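Local structure of carboxylesterase (Est-2) (Archaeoglobus fulgidus, 5FRD) at residues Ile49-His54 / Tyr68-Ala72; Gly11-Ser15 / Gln56-Val60; Gln36-Gln40 / Met229-His235; Val136-Leu140 / Lys154-Leu159. The protein probably hydrolyses carboxylic esters as a member of the alpha/beta hydrolase family, and holds a coenzyme A molecule in the vicinity of its active site. One frame throughout, in Å; residues are numbered along the deposited sequence.

Interaction 1. Residues Ile49-His54 / Tyr68-Ala72; sequences IDLPNH and YAYYA
Y68 of helix 65-79 reaches across to L51, P52, N53 and H54, the four residues of a type II beta turn that follows strand 47-49 in this alpha/beta hydrolase fold. Its side chain can be followed outward from CB. A first torsion of -83° sets CG beside the backbone N, and the ring then slides beneath L51, whose CD1 lies over one face, 4.2 Å from the ring centroid, in a CH-pi contact. Farther out, Y68 CE1 meets L51 CB at 3.9 Å while P52 O comes to the ring edge. At the tip, Y68 OH accepts a nearly straight bond (174°) from N53 ND2 at 3.0 Å, the donor's amide plane containing the bond and standing steeply to the ring. The same ND2 also serves V60 O, so the amide has little freedom to turn. Three residues on along the helix, the Y71 ring takes P52 CG over one face, 3.9 Å from its centroid. At the end of the strand, I49 CD1 lies 4.0 Å from A72 CA. H54, whose NE2 is bonded to D168, has CE1 3.4 Å from Y68 OH, and its ND1 gives a 2.8 Å bond to P52 O, meeting that oxygen from above the carbonyl plane.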
loop_
_atom_site.group_PDB
_atom_site.type_symbol
_atom_site.label_atom_id
_atom_site.label_comp_id
_atom_site.label_asym_id
_atom_site.label_seq_id
_atom_site.Cartn_x
_atom_site.Cartn_y
_atom_site.Cartn_z
ATOM N N ILE A 49 -1.668 -7.896 4.932
ATOM C CA ILE A 49 -2.685 -7.630 5.939
ATOM C C ILE A 49 -4.027 -7.233 5.342
ATOM O O ILE A 49 -4.076 -6.527 4.339
ATOM C CB ILE A 49 -2.173 -6.561 6.905
ATOM C CG1 ILE A 49 -3.058 -6.453 8.151
ATOM C CG2 ILE A 49 -2.014 -5.209 6.232
ATOM C CD1 ILE A 49 -2.495 -5.534 9.242
ATOM N N ASP A 50 -5.135 -7.644 5.960
ATOM C CA ASP A 50 -6.411 -6.930 5.808
ATOM C C ASP A 50 -6.461 -5.897 6.934
ATOM O O ASP A 50 -6.558 -6.293 8.104
ATOM C CB ASP A 50 -7.627 -7.869 5.990
ATOM C CG ASP A 50 -7.944 -8.746 4.811
ATOM O OD1 ASP A 50 -7.669 -8.378 3.654
ATOM O OD2 ASP A 50 -8.638 -9.795 5.047
ATOM N N LEU A 51 -6.287 -4.615 6.666
ATOM C CA LEU A 51 -6.405 -3.651 7.754
ATOM C C LEU A 51 -7.771 -3.779 8.402
ATOM O O LEU A 51 -8.756 -4.117 7.734
ATOM C CB LEU A 51 -6.200 -2.216 7.245
ATOM C CG LEU A 51 -4.795 -1.830 6.801
ATOM C CD1 LEU A 51 -4.805 -0.489 6.101
ATOM C CD2 LEU A 51 -3.792 -1.849 7.940
ATOM N N PRO A 52 -7.852 -3.517 9.714
ATOM C CA PRO A 52 -9.194 -3.463 10.309
ATOM C C PRO A 52 -10.119 -2.591 9.465
ATOM O O PRO A 52 -9.666 -1.640 8.806
ATOM C CB PRO A 52 -8.932 -2.855 11.684
ATOM C CG PRO A 52 -7.542 -3.292 12.004
ATOM C CD PRO A 52 -6.798 -3.223 10.687
ATOM N N ASN A 53 -11.388 -2.971 9.432
ATOM C CA ASN A 53 -12.414 -2.378 8.562
ATOM C C ASN A 53 -12.403 -2.833 7.121
ATOM O O ASN A 53 -13.218 -2.362 6.328
ATOM C CB ASN A 53 -12.429 -0.845 8.627
ATOM C CG ASN A 53 -12.503 -0.341 10.053
ATOM O OD1 ASN A 53 -13.392 -0.744 10.786
ATOM N ND2 ASN A 53 -11.544 0.449 10.469
ATOM N N HIS A 54 -11.491 -3.753 6.791
ATOM C CA HIS A 54 -11.301 -4.249 5.437
ATOM C C HIS A 54 -11.220 -5.763 5.446
ATOM O O HIS A 54 -10.790 -6.390 6.418
ATOM C CB HIS A 54 -10.026 -3.673 4.828
ATOM C CG HIS A 54 -9.962 -2.171 4.851
ATOM N ND1 HIS A 54 -9.677 -1.456 5.988
ATOM C CD2 HIS A 54 -10.141 -1.264 3.874
ATOM C CE1 HIS A 54 -9.695 -0.164 5.707
ATOM N NE2 HIS A 54 -9.955 -0.019 4.429
ATOM N N TYR A 68 -3.685 2.904 12.018
ATOM C CA TYR A 68 -3.489 1.761 11.138
ATOM C C TYR A 68 -2.064 1.241 11.189
ATOM O O TYR A 68 -1.825 0.036 11.090
ATOM C CB TYR A 68 -3.873 2.090 9.683
ATOM C CG TYR A 68 -5.341 1.983 9.384
ATOM C CD1 TYR A 68 -6.079 0.886 9.793
ATOM C CD2 TYR A 68 -6.001 2.938 8.613
ATOM C CE1 TYR A 68 -7.420 0.754 9.522
ATOM C CE2 TYR A 68 -7.369 2.822 8.345
ATOM C CZ TYR A 68 -8.073 1.709 8.804
ATOM O OH TYR A 68 -9.438 1.567 8.585
ATOM N N ALA A 69 -1.082 2.126 11.339
ATOM C CA ALA A 69 0.302 1.694 11.475
ATOM C C ALA A 69 0.564 0.861 12.731
ATOM O O ALA A 69 1.409 -0.030 12.713
ATOM C CB ALA A 69 1.239 2.895 11.410
ATOM N N TYR A 70 -0.169 1.157 13.800
ATOM C CA TYR A 70 -0.111 0.319 14.982
ATOM C C TYR A 70 -0.592 -1.094 14.673
ATOM O O TYR A 70 0.097 -2.069 14.980
ATOM C CB TYR A 70 -0.933 0.921 16.129
ATOM C CG TYR A 70 -1.025 -0.002 17.303
ATOM C CD1 TYR A 70 0.068 -0.137 18.152
ATOM C CD2 TYR A 70 -2.153 -0.771 17.521
ATOM C CE1 TYR A 70 0.027 -1.008 19.231
ATOM C CE2 TYR A 70 -2.195 -1.654 18.601
ATOM C CZ TYR A 70 -1.097 -1.760 19.436
ATOM O OH TYR A 70 -1.099 -2.611 20.521
ATOM N N TYR A 71 -1.766 -1.234 14.060
ATOM C CA TYR A 71 -2.235 -2.569 13.679
ATOM C C TYR A 71 -1.283 -3.279 12.716
ATOM O O TYR A 71 -1.022 -4.472 12.865
ATOM C CB TYR A 71 -3.644 -2.556 13.085
ATOM C CG TYR A 71 -4.691 -2.224 14.101
ATOM C CD1 TYR A 71 -5.061 -3.157 15.074
ATOM C CD2 TYR A 71 -5.294 -0.972 14.121
ATOM C CE1 TYR A 71 -5.996 -2.833 16.047
ATOM C CE2 TYR A 71 -6.241 -0.646 15.082
ATOM C CZ TYR A 71 -6.573 -1.577 16.039
ATOM O OH TYR A 71 -7.512 -1.244 16.990
ATOM N N ALA A 72 -0.723 -2.539 11.767
ATOM C CA ALA A 72 0.206 -3.134 10.840
ATOM C C ALA A 72 1.477 -3.593 11.516
ATOM O O ALA A 72 1.966 -4.669 11.249
ATOM C CB ALA A 72 0.497 -2.182 9.700
#

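Interaction 2. Residues Gly11-Ser15 / Gln56-Val60; sequences GVKVS and QSDTV
Near the start of strand 12-18, K13 is met by the loop that carries D58, the end-to-end directions of 11-15 and 56-60 lying 146° apart, and D58 N gives K13 O a backbone bond of 2.9 Å. In this alpha/beta hydrolase the strand is second from the edge of the central sheet, and side chains of the loop extend the pairing that its backbone begins. D58 folds back so that OD2 accepts from K13 N at 3.0 Å, the N-H arriving from above the carboxylate plane. S57 acts likewise farther along: its OG accepts from S15 N at 2.9 Å and is also bonded to D50 O. K13, in the conformer described, one of two, stretches out from the backbone (chi1 176°) and bends near its end, which brings NZ back over the loop to bond Q56 O at 2.8 Å. K13 NZ also makes a weaker salt bridge with D58 OD1 at 3.3 Å, and in that conformer both carboxylate oxygens are engaged by one residue. On the side toward helix 65-79, V12 and V60 come together, CG2 to CG2 at 4.3 Å, and both touch Y71. A water closes the end of the contact, donating to G11 O and, at 2.8 Å, to D58 OD2.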
loop_
_atom_site.group_PDB
_atom_site.type_symbol
_atom_site.label_atom_id
_atom_site.label_comp_id
_atom_site.label_asym_id
_atom_site.label_seq_id
_atom_site.Cartn_x
_atom_site.Cartn_y
_atom_site.Cartn_z
ATOM N N GLY A 11 -7.350 -7.644 21.006
ATOM C CA GLY A 11 -8.744 -8.012 20.895
ATOM C C GLY A 11 -9.415 -7.761 19.552
ATOM O O GLY A 11 -10.590 -8.069 19.395
ATOM N N VAL A 12 -8.683 -7.196 18.589
ATOM C CA VAL A 12 -9.186 -6.976 17.235
ATOM C C VAL A 12 -8.652 -8.142 16.387
ATOM O O VAL A 12 -7.434 -8.360 16.314
ATOM C CB VAL A 12 -8.695 -5.632 16.669
ATOM C CG1 VAL A 12 -9.188 -5.405 15.233
ATOM C CG2 VAL A 12 -9.161 -4.482 17.558
ATOM N N LYS A 13 -9.569 -8.896 15.800
ATOM C CA LYS A 13 -9.214 -9.977 14.876
ATOM C C LYS A 13 -8.686 -9.344 13.588
ATOM O O LYS A 13 -9.384 -8.530 12.970
ATOM C CB LYS A 13 -10.399 -10.886 14.586
ATOM C CG LYS A 13 -10.112 -11.974 13.544
ATOM C CD LYS A 13 -11.234 -13.012 13.419
ATOM C CE LYS A 13 -12.546 -12.541 12.826
ATOM N NZ LYS A 13 -12.411 -11.475 11.797
ATOM N N VAL A 14 -7.478 -9.754 13.223
ATOM C CA VAL A 14 -6.832 -9.301 11.980
ATOM C C VAL A 14 -6.602 -10.525 11.112
ATOM O O VAL A 14 -5.961 -11.480 11.520
ATOM C CB VAL A 14 -5.520 -8.562 12.254
ATOM C CG1 VAL A 14 -4.802 -8.203 10.949
ATOM C CG2 VAL A 14 -5.786 -7.278 13.055
ATOM N N SER A 15 -7.099 -10.465 9.866
ATOM C CA SER A 15 -6.836 -11.495 8.880
ATOM C C SER A 15 -5.688 -11.083 7.976
ATOM O O SER A 15 -5.506 -9.887 7.720
ATOM C CB SER A 15 -8.071 -11.745 8.047
ATOM O OG SER A 15 -7.911 -12.946 7.281
ATOM N N GLN A 56 -11.417 -9.569 5.808
ATOM C CA GLN A 56 -11.958 -10.417 6.864
ATOM C C GLN A 56 -11.529 -9.997 8.267
ATOM O O GLN A 56 -11.704 -10.750 9.236
ATOM C CB GLN A 56 -11.609 -11.869 6.600
ATOM C CG GLN A 56 -12.101 -12.330 5.255
ATOM C CD GLN A 56 -13.600 -12.497 5.220
ATOM O OE1 GLN A 56 -14.213 -12.911 6.195
ATOM N NE2 GLN A 56 -14.202 -12.086 4.118
ATOM N N SER A 57 -10.943 -8.815 8.403
ATOM C CA SER A 57 -10.605 -8.272 9.694
ATOM C C SER A 57 -11.833 -7.666 10.387
ATOM O O SER A 57 -12.798 -7.280 9.743
ATOM C CB SER A 57 -9.470 -7.268 9.561
ATOM O OG SER A 57 -8.291 -7.950 9.192
ATOM N N ASP A 58 -11.749 -7.562 11.694
ATOM C CA ASP A 58 -12.789 -6.902 12.466
ATOM C C ASP A 58 -12.903 -5.422 12.112
ATOM O O ASP A 58 -11.968 -4.765 11.621
ATOM C CB ASP A 58 -12.519 -7.000 13.977
ATOM C CG ASP A 58 -12.896 -8.324 14.593
ATOM O OD1 ASP A 58 -13.540 -9.176 13.939
ATOM O OD2 ASP A 58 -12.500 -8.505 15.780
ATOM N N THR A 59 -14.084 -4.884 12.391
ATOM C CA THR A 59 -14.355 -3.454 12.325
ATOM C C THR A 59 -13.965 -2.816 13.662
ATOM O O THR A 59 -14.240 -3.368 14.731
ATOM C CB THR A 59 -15.848 -3.249 12.013
ATOM O OG1 THR A 59 -16.124 -3.725 10.689
ATOM C CG2 THR A 59 -16.273 -1.783 12.116
ATOM N N VAL A 60 -13.318 -1.671 13.590
ATOM C CA VAL A 60 -12.923 -0.905 14.771
ATOM C C VAL A 60 -12.728 0.548 14.347
ATOM O O VAL A 60 -12.329 0.859 13.213
ATOM C CB VAL A 60 -11.658 -1.503 15.441
ATOM C CG1 VAL A 60 -10.413 -1.293 14.583
ATOM C CG2 VAL A 60 -11.435 -0.905 16.829
HETATM O O HOH W 1 -12.938 -6.577 17.789
#

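Interaction 3. Residues Gln36-Gln40 / Met229-His235; sequences QWVNQ and MVMLEKH
Q40 NE2 is gripped twice: it donates to M231 O at 3.1 Å and also bonds OD1 of N239 on the following helix. The first bond lies in the carbonyl plane, on a lone pair of M231 O, and close to the plane of the Q40 amide, so it fixes the rotation of the amide. With NE2 so directed, Q40 OE1 rests against M231 CB at 3.6 Å. A chi1 of 73° and two further bends curl the M231 chain toward Q36 and W37, just ahead of helix 38-43. Its CG meets W37 CZ3 at 3.9 Å, and SD stands above the six-membered ring of W37, 5.3 Å from the centroid and 22° off the normal, a rather long Met-aromatic contact. In the conformer described, one of two, Q36 NE2 lies over a face of the W37 ring, toward its rim, and 3.7 Å from M231 CE; OE1 is bonded to S29 and S32. At the other end the N39 amide is stacked over a face of the H235 imidazole, the two CB atoms 3.5 Å apart. N39 ND2 binds a water at 3.0 Å, which donates to L232 O. Residues 229-235 directly follow the histidine of what is probably a Ser-His-Asp triad, and M229 touches residues of that presumed triad; the contact joins helix 38-43 and the residues just before it to the histidine loop of an alpha/beta hydrolase fold.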
loop_
_atom_site.group_PDB
_atom_site.type_symbol
_atom_site.label_atom_id
_atom_site.label_comp_id
_atom_site.label_asym_id
_atom_site.label_seq_id
_atom_site.Cartn_x
_atom_site.Cartn_y
_atom_site.Cartn_z
ATOM N N GLN A 36 -5.565 -7.422 -2.964
ATOM C CA GLN A 36 -4.833 -6.561 -3.877
ATOM C C GLN A 36 -3.487 -7.114 -4.278
ATOM O O GLN A 36 -2.951 -6.797 -5.348
ATOM C CB GLN A 36 -4.572 -5.245 -3.143
ATOM C CG GLN A 36 -4.094 -4.147 -4.036
ATOM C CD GLN A 36 -3.833 -2.962 -3.236
ATOM O OE1 GLN A 36 -4.690 -2.453 -2.507
ATOM N NE2 GLN A 36 -2.632 -2.522 -3.349
ATOM N N TRP A 37 -2.903 -7.914 -3.373
ATOM C CA TRP A 37 -1.562 -8.397 -3.522
ATOM C C TRP A 37 -1.454 -9.846 -3.963
ATOM O O TRP A 37 -0.346 -10.413 -3.939
ATOM C CB TRP A 37 -0.815 -8.248 -2.202
ATOM C CG TRP A 37 -0.765 -6.822 -1.717
ATOM C CD1 TRP A 37 -1.468 -6.287 -0.682
ATOM C CD2 TRP A 37 0.028 -5.766 -2.242
ATOM N NE1 TRP A 37 -1.140 -4.993 -0.507
ATOM C CE2 TRP A 37 -0.210 -4.630 -1.448
ATOM C CE3 TRP A 37 0.959 -5.673 -3.299
ATOM C CZ2 TRP A 37 0.416 -3.425 -1.677
ATOM C CZ3 TRP A 37 1.613 -4.493 -3.497
ATOM C CH2 TRP A 37 1.336 -3.380 -2.697
ATOM N N VAL A 38 -2.555 -10.459 -4.411
ATOM C CA VAL A 38 -2.497 -11.884 -4.791
ATOM C C VAL A 38 -1.381 -12.232 -5.778
ATOM O O VAL A 38 -0.748 -13.259 -5.640
ATOM C CB VAL A 38 -3.825 -12.470 -5.325
ATOM C CG1 VAL A 38 -4.831 -12.586 -4.192
ATOM C CG2 VAL A 38 -4.365 -11.704 -6.519
ATOM N N ASN A 39 -1.141 -11.369 -6.761
ATOM C CA ASN A 39 -0.102 -11.679 -7.754
ATOM C C ASN A 39 1.307 -11.652 -7.196
ATOM O O ASN A 39 2.205 -12.346 -7.684
ATOM C CB ASN A 39 -0.178 -10.724 -8.948
ATOM C CG ASN A 39 -1.503 -10.774 -9.648
ATOM O OD1 ASN A 39 -1.845 -11.785 -10.271
ATOM N ND2 ASN A 39 -2.281 -9.712 -9.536
ATOM N N GLN A 40 1.516 -10.894 -6.110
ATOM C CA GLN A 40 2.784 -10.859 -5.417
ATOM C C GLN A 40 2.904 -12.003 -4.404
ATOM O O GLN A 40 3.948 -12.644 -4.286
ATOM C CB GLN A 40 2.980 -9.518 -4.693
ATOM C CG GLN A 40 3.216 -8.340 -5.629
ATOM C CD GLN A 40 2.020 -8.005 -6.501
ATOM O OE1 GLN A 40 0.925 -7.785 -6.007
ATOM N NE2 GLN A 40 2.233 -7.938 -7.870
ATOM N N MET A 229 -2.786 1.300 -10.180
ATOM C CA MET A 229 -2.940 -0.118 -9.782
ATOM C C MET A 229 -1.882 -1.044 -10.403
ATOM O O MET A 229 -2.161 -2.166 -10.835
ATOM C CB MET A 229 -4.359 -0.608 -10.116
ATOM C CG MET A 229 -5.467 0.219 -9.523
ATOM S SD MET A 229 -5.294 0.520 -7.760
ATOM C CE MET A 229 -5.340 -1.134 -7.123
ATOM N N VAL A 230 -0.638 -0.580 -10.368
ATOM C CA VAL A 230 0.481 -1.209 -11.046
ATOM C C VAL A 230 0.710 -2.679 -10.673
ATOM O O VAL A 230 1.073 -3.494 -11.501
ATOM C CB VAL A 230 1.737 -0.347 -10.871
ATOM C CG1 VAL A 230 2.130 -0.186 -9.399
ATOM C CG2 VAL A 230 2.897 -0.903 -11.659
ATOM N N MET A 231 0.473 -3.046 -9.407
ATOM C CA MET A 231 0.709 -4.428 -8.968
ATOM C C MET A 231 -0.299 -5.411 -9.546
ATOM O O MET A 231 -0.022 -6.594 -9.580
ATOM C CB MET A 231 0.726 -4.515 -7.431
ATOM C CG MET A 231 -0.627 -4.383 -6.741
ATOM S SD MET A 231 -1.510 -2.834 -6.930
ATOM C CE MET A 231 -0.305 -1.811 -6.151
ATOM N N LEU A 232 -1.466 -4.898 -9.958
ATOM C CA LEU A 232 -2.507 -5.682 -10.629
ATOM C C LEU A 232 -2.417 -5.569 -12.132
ATOM O O LEU A 232 -2.747 -6.518 -12.835
ATOM C CB LEU A 232 -3.897 -5.185 -10.198
ATOM C CG LEU A 232 -4.255 -5.390 -8.736
ATOM C CD1 LEU A 232 -5.518 -4.620 -8.377
ATOM C CD2 LEU A 232 -4.424 -6.866 -8.444
ATOM N N GLU A 233 -2.039 -4.404 -12.639
ATOM C CA GLU A 233 -2.073 -4.169 -14.102
ATOM C C GLU A 233 -0.860 -4.726 -14.819
ATOM O O GLU A 233 -0.957 -5.129 -15.998
ATOM C CB GLU A 233 -2.133 -2.668 -14.392
ATOM C CG GLU A 233 -3.365 -1.899 -13.944
ATOM C CD GLU A 233 -3.203 -0.401 -14.212
ATOM O OE1 GLU A 233 -2.576 0.277 -13.384
ATOM O OE2 GLU A 233 -3.701 0.081 -15.272
ATOM N N LYS A 234 0.287 -4.682 -14.164
ATOM C CA LYS A 234 1.553 -5.128 -14.720
ATOM C C LYS A 234 2.271 -5.957 -13.663
ATOM O O LYS A 234 3.384 -5.643 -13.270
ATOM C CB LYS A 234 2.422 -3.958 -15.174
ATOM C CG LYS A 234 1.852 -3.189 -16.356
ATOM C CD LYS A 234 1.897 -3.988 -17.628
ATOM C CE LYS A 234 1.411 -3.124 -18.788
ATOM N NZ LYS A 234 1.484 -3.871 -20.061
ATOM N N HIS A 235 1.601 -7.022 -13.239
ATOM C CA HIS A 235 2.157 -7.792 -12.122
ATOM C C HIS A 235 3.473 -8.467 -12.381
ATOM O O HIS A 235 4.301 -8.561 -11.496
ATOM C CB HIS A 235 1.146 -8.782 -11.543
ATOM C CG HIS A 235 0.982 -10.047 -12.331
ATOM N ND1 HIS A 235 -0.018 -10.199 -13.249
ATOM C CD2 HIS A 235 1.673 -11.211 -12.321
ATOM C CE1 HIS A 235 0.030 -11.426 -13.741
ATOM N NE2 HIS A 235 1.057 -12.051 -13.211
HETATM O O HOH W 2 -4.049 -8.816 -11.748
#

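Interaction 4. Residues Val136-Leu140 / Lys154-Leu159; sequences VDLML and KRREFL
R155 turns CG away from its own backbone N (chi1 -175°) and stays extended as far as NE, while D137 leans its carboxylate beside its backbone N, and these two choices bring the charged ends together. R155 NE donates to D137 OD1 at 2.8 Å with an angle of 147°. The oxygen uses its syn lone pair, and it lies almost in the guanidinium plane, with carboxylate and guanidinium nearly coplanar. L159 CD1 covers one face of the guanidinium group, and NH2 makes a second salt bridge, to E133. Because D137 OD2 also lies close to E133 OE2, the arginine probably offsets the repulsion between the two acids. Helices 132-141 and 149-160, which carry these residues, belong to the helical cap inserted between strands 106-112 and 192-197 of the alpha/beta hydrolase core. Their local axes pass 10.3 Å apart at 137°, closer to antiparallel than to parallel. Beneath the ion pair the interface is apolar. V136 CG1 reaches F158 CB at 3.8 Å, near the plane of the ring, and V136 CG2 lies 4.2 Å from L159 CD2. L140 splits its branches: CD1 presses on R155 CA at 3.5 Å, and CD2 touches F158 CE2 at 3.6 Å. Within its own helix, K154, in the conformer described, lays CG over the centre of one F158 face. M139, fully extended, comes in obliquely, with SD 3.7 Å from F158 CE2 in a Met-aromatic contact; the same side chain also touches L202, a coenzyme A-binding residue.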
loop_
_atom_site.group_PDB
_atom_site.type_symbol
_atom_site.label_atom_id
_atom_site.label_comp_id
_atom_site.label_asym_id
_atom_site.label_seq_id
_atom_site.Cartn_x
_atom_site.Cartn_y
_atom_site.Cartn_z
ATOM N N VAL A 136 -16.503 7.500 -7.890
ATOM C CA VAL A 136 -15.765 6.265 -8.090
ATOM C C VAL A 136 -15.233 6.220 -9.511
ATOM O O VAL A 136 -14.060 5.897 -9.722
ATOM C CB VAL A 136 -16.621 5.043 -7.754
ATOM C CG1 VAL A 136 -15.978 3.773 -8.269
ATOM C CG2 VAL A 136 -16.861 4.954 -6.256
ATOM N N ASP A 137 -16.056 6.535 -10.517
ATOM C CA ASP A 137 -15.590 6.547 -11.876
ATOM C C ASP A 137 -14.446 7.546 -12.115
ATOM O O ASP A 137 -13.505 7.243 -12.827
ATOM C CB ASP A 137 -16.707 6.854 -12.865
ATOM C CG ASP A 137 -17.720 5.727 -12.976
ATOM O OD1 ASP A 137 -17.428 4.562 -12.614
ATOM O OD2 ASP A 137 -18.817 6.038 -13.487
ATOM N N LEU A 138 -14.520 8.704 -11.477
ATOM C CA LEU A 138 -13.439 9.700 -11.592
ATOM C C LEU A 138 -12.128 9.180 -10.983
ATOM O O LEU A 138 -11.079 9.181 -11.628
ATOM C CB LEU A 138 -13.863 10.994 -10.910
ATOM C CG LEU A 138 -12.793 12.092 -10.853
ATOM C CD1 LEU A 138 -12.294 12.464 -12.236
ATOM C CD2 LEU A 138 -13.359 13.277 -10.104
ATOM N N MET A 139 -12.234 8.660 -9.761
ATOM C CA MET A 139 -11.053 8.080 -9.109
ATOM C C MET A 139 -10.453 6.958 -9.948
ATOM O O MET A 139 -9.241 6.872 -10.167
ATOM C CB MET A 139 -11.410 7.585 -7.731
ATOM C CG MET A 139 -10.205 7.066 -6.971
ATOM S SD MET A 139 -10.679 6.656 -5.304
ATOM C CE MET A 139 -9.139 5.889 -4.749
ATOM N N LEU A 140 -11.280 6.054 -10.457
ATOM C CA LEU A 140 -10.748 4.922 -11.204
ATOM C C LEU A 140 -10.214 5.274 -12.585
ATOM O O LEU A 140 -9.275 4.620 -13.081
ATOM C CB LEU A 140 -11.770 3.791 -11.263
ATOM C CG LEU A 140 -11.999 3.170 -9.868
ATOM C CD1 LEU A 140 -12.878 1.942 -10.007
ATOM C CD2 LEU A 140 -10.738 2.762 -9.127
ATOM N N LYS A 154 -12.805 -3.653 -9.612
ATOM C CA LYS A 154 -12.499 -2.663 -8.582
ATOM C C LYS A 154 -13.618 -1.647 -8.454
ATOM O O LYS A 154 -13.940 -1.213 -7.365
ATOM C CB LYS A 154 -11.178 -1.957 -8.857
ATOM C CG LYS A 154 -10.800 -1.004 -7.704
ATOM C CD LYS A 154 -9.313 -0.694 -7.682
ATOM C CE LYS A 154 -8.841 0.103 -6.480
ATOM N NZ LYS A 154 -8.816 -0.648 -5.201
ATOM N N ARG A 155 -14.231 -1.296 -9.602
ATOM C CA ARG A 155 -15.375 -0.411 -9.575
ATOM C C ARG A 155 -16.531 -0.966 -8.743
ATOM O O ARG A 155 -17.120 -0.279 -7.925
ATOM C CB ARG A 155 -15.814 -0.096 -11.006
ATOM C CG ARG A 155 -16.927 0.911 -11.129
ATOM C CD ARG A 155 -17.222 1.248 -12.587
ATOM N NE ARG A 155 -18.480 1.992 -12.677
ATOM C CZ ARG A 155 -19.685 1.406 -12.607
ATOM N NH1 ARG A 155 -19.799 0.096 -12.393
ATOM N NH2 ARG A 155 -20.788 2.136 -12.695
ATOM N N ARG A 156 -16.832 -2.254 -8.922
ATOM C CA ARG A 156 -17.879 -2.861 -8.123
ATOM C C ARG A 156 -17.525 -2.934 -6.636
ATOM O O ARG A 156 -18.345 -2.718 -5.764
ATOM C CB ARG A 156 -18.230 -4.254 -8.638
ATOM C CG ARG A 156 -18.854 -4.225 -10.024
ATOM C CD ARG A 156 -19.549 -5.536 -10.372
ATOM N NE ARG A 156 -18.616 -6.638 -10.250
ATOM C CZ ARG A 156 -17.753 -7.003 -11.185
ATOM N NH1 ARG A 156 -17.706 -6.433 -12.389
ATOM N NH2 ARG A 156 -16.935 -8.029 -10.928
ATOM N N GLU A 157 -16.262 -3.265 -6.371
ATOM C CA GLU A 157 -15.783 -3.250 -4.978
ATOM C C GLU A 157 -15.971 -1.888 -4.332
ATOM O O GLU A 157 -16.461 -1.771 -3.220
ATOM C CB GLU A 157 -14.311 -3.674 -4.916
ATOM C CG GLU A 157 -14.068 -5.143 -5.226
ATOM C CD GLU A 157 -12.624 -5.521 -5.305
ATOM O OE1 GLU A 157 -11.755 -4.631 -5.355
ATOM O OE2 GLU A 157 -12.354 -6.749 -5.282
ATOM N N PHE A 158 -15.562 -0.836 -5.040
ATOM C CA PHE A 158 -15.709 0.513 -4.492
ATOM C C PHE A 158 -17.181 0.883 -4.263
ATOM O O PHE A 158 -17.513 1.463 -3.228
ATOM C CB PHE A 158 -15.013 1.512 -5.417
ATOM C CG PHE A 158 -13.529 1.721 -5.152
ATOM C CD1 PHE A 158 -12.776 0.905 -4.305
ATOM C CD2 PHE A 158 -12.893 2.792 -5.768
ATOM C CE1 PHE A 158 -11.429 1.163 -4.094
ATOM C CE2 PHE A 158 -11.545 3.044 -5.592
ATOM C CZ PHE A 158 -10.827 2.235 -4.733
ATOM N N LEU A 159 -18.046 0.504 -5.215
ATOM C CA LEU A 159 -19.482 0.779 -5.030
ATOM C C LEU A 159 -20.066 0.042 -3.834
ATOM O O LEU A 159 -20.982 0.515 -3.196
ATOM C CB LEU A 159 -20.250 0.456 -6.305
ATOM C CG LEU A 159 -19.962 1.380 -7.476
ATOM C CD1 LEU A 159 -20.619 0.858 -8.752
ATOM C CD2 LEU A 159 -20.407 2.815 -7.202
#

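Overall arrangement
Interactions 1 and 2 form one continuous patch, their centres 8 Å apart: D50 O meets S57 OG at 2.6 Å, and D50 N meets S15 O at 2.9 Å, so D50, just before the turn, is tied to both the loop and strand 12-18. Interaction 3 lies apart, its centre about 19 Å from that of interaction 1, and is linked to interaction 4 by M229 CE packing on K154 CE at 3.8 Å. Interaction 4 lies nearer the ligand: the M139 side chain is about 6 Å from the bound coenzyme A, that of M229 in interaction 3 about 11 Å. The Y68 side chain in interaction 1 is about 12 Å from the coenzyme A, whereas interaction 2 is remote from the annotated sites.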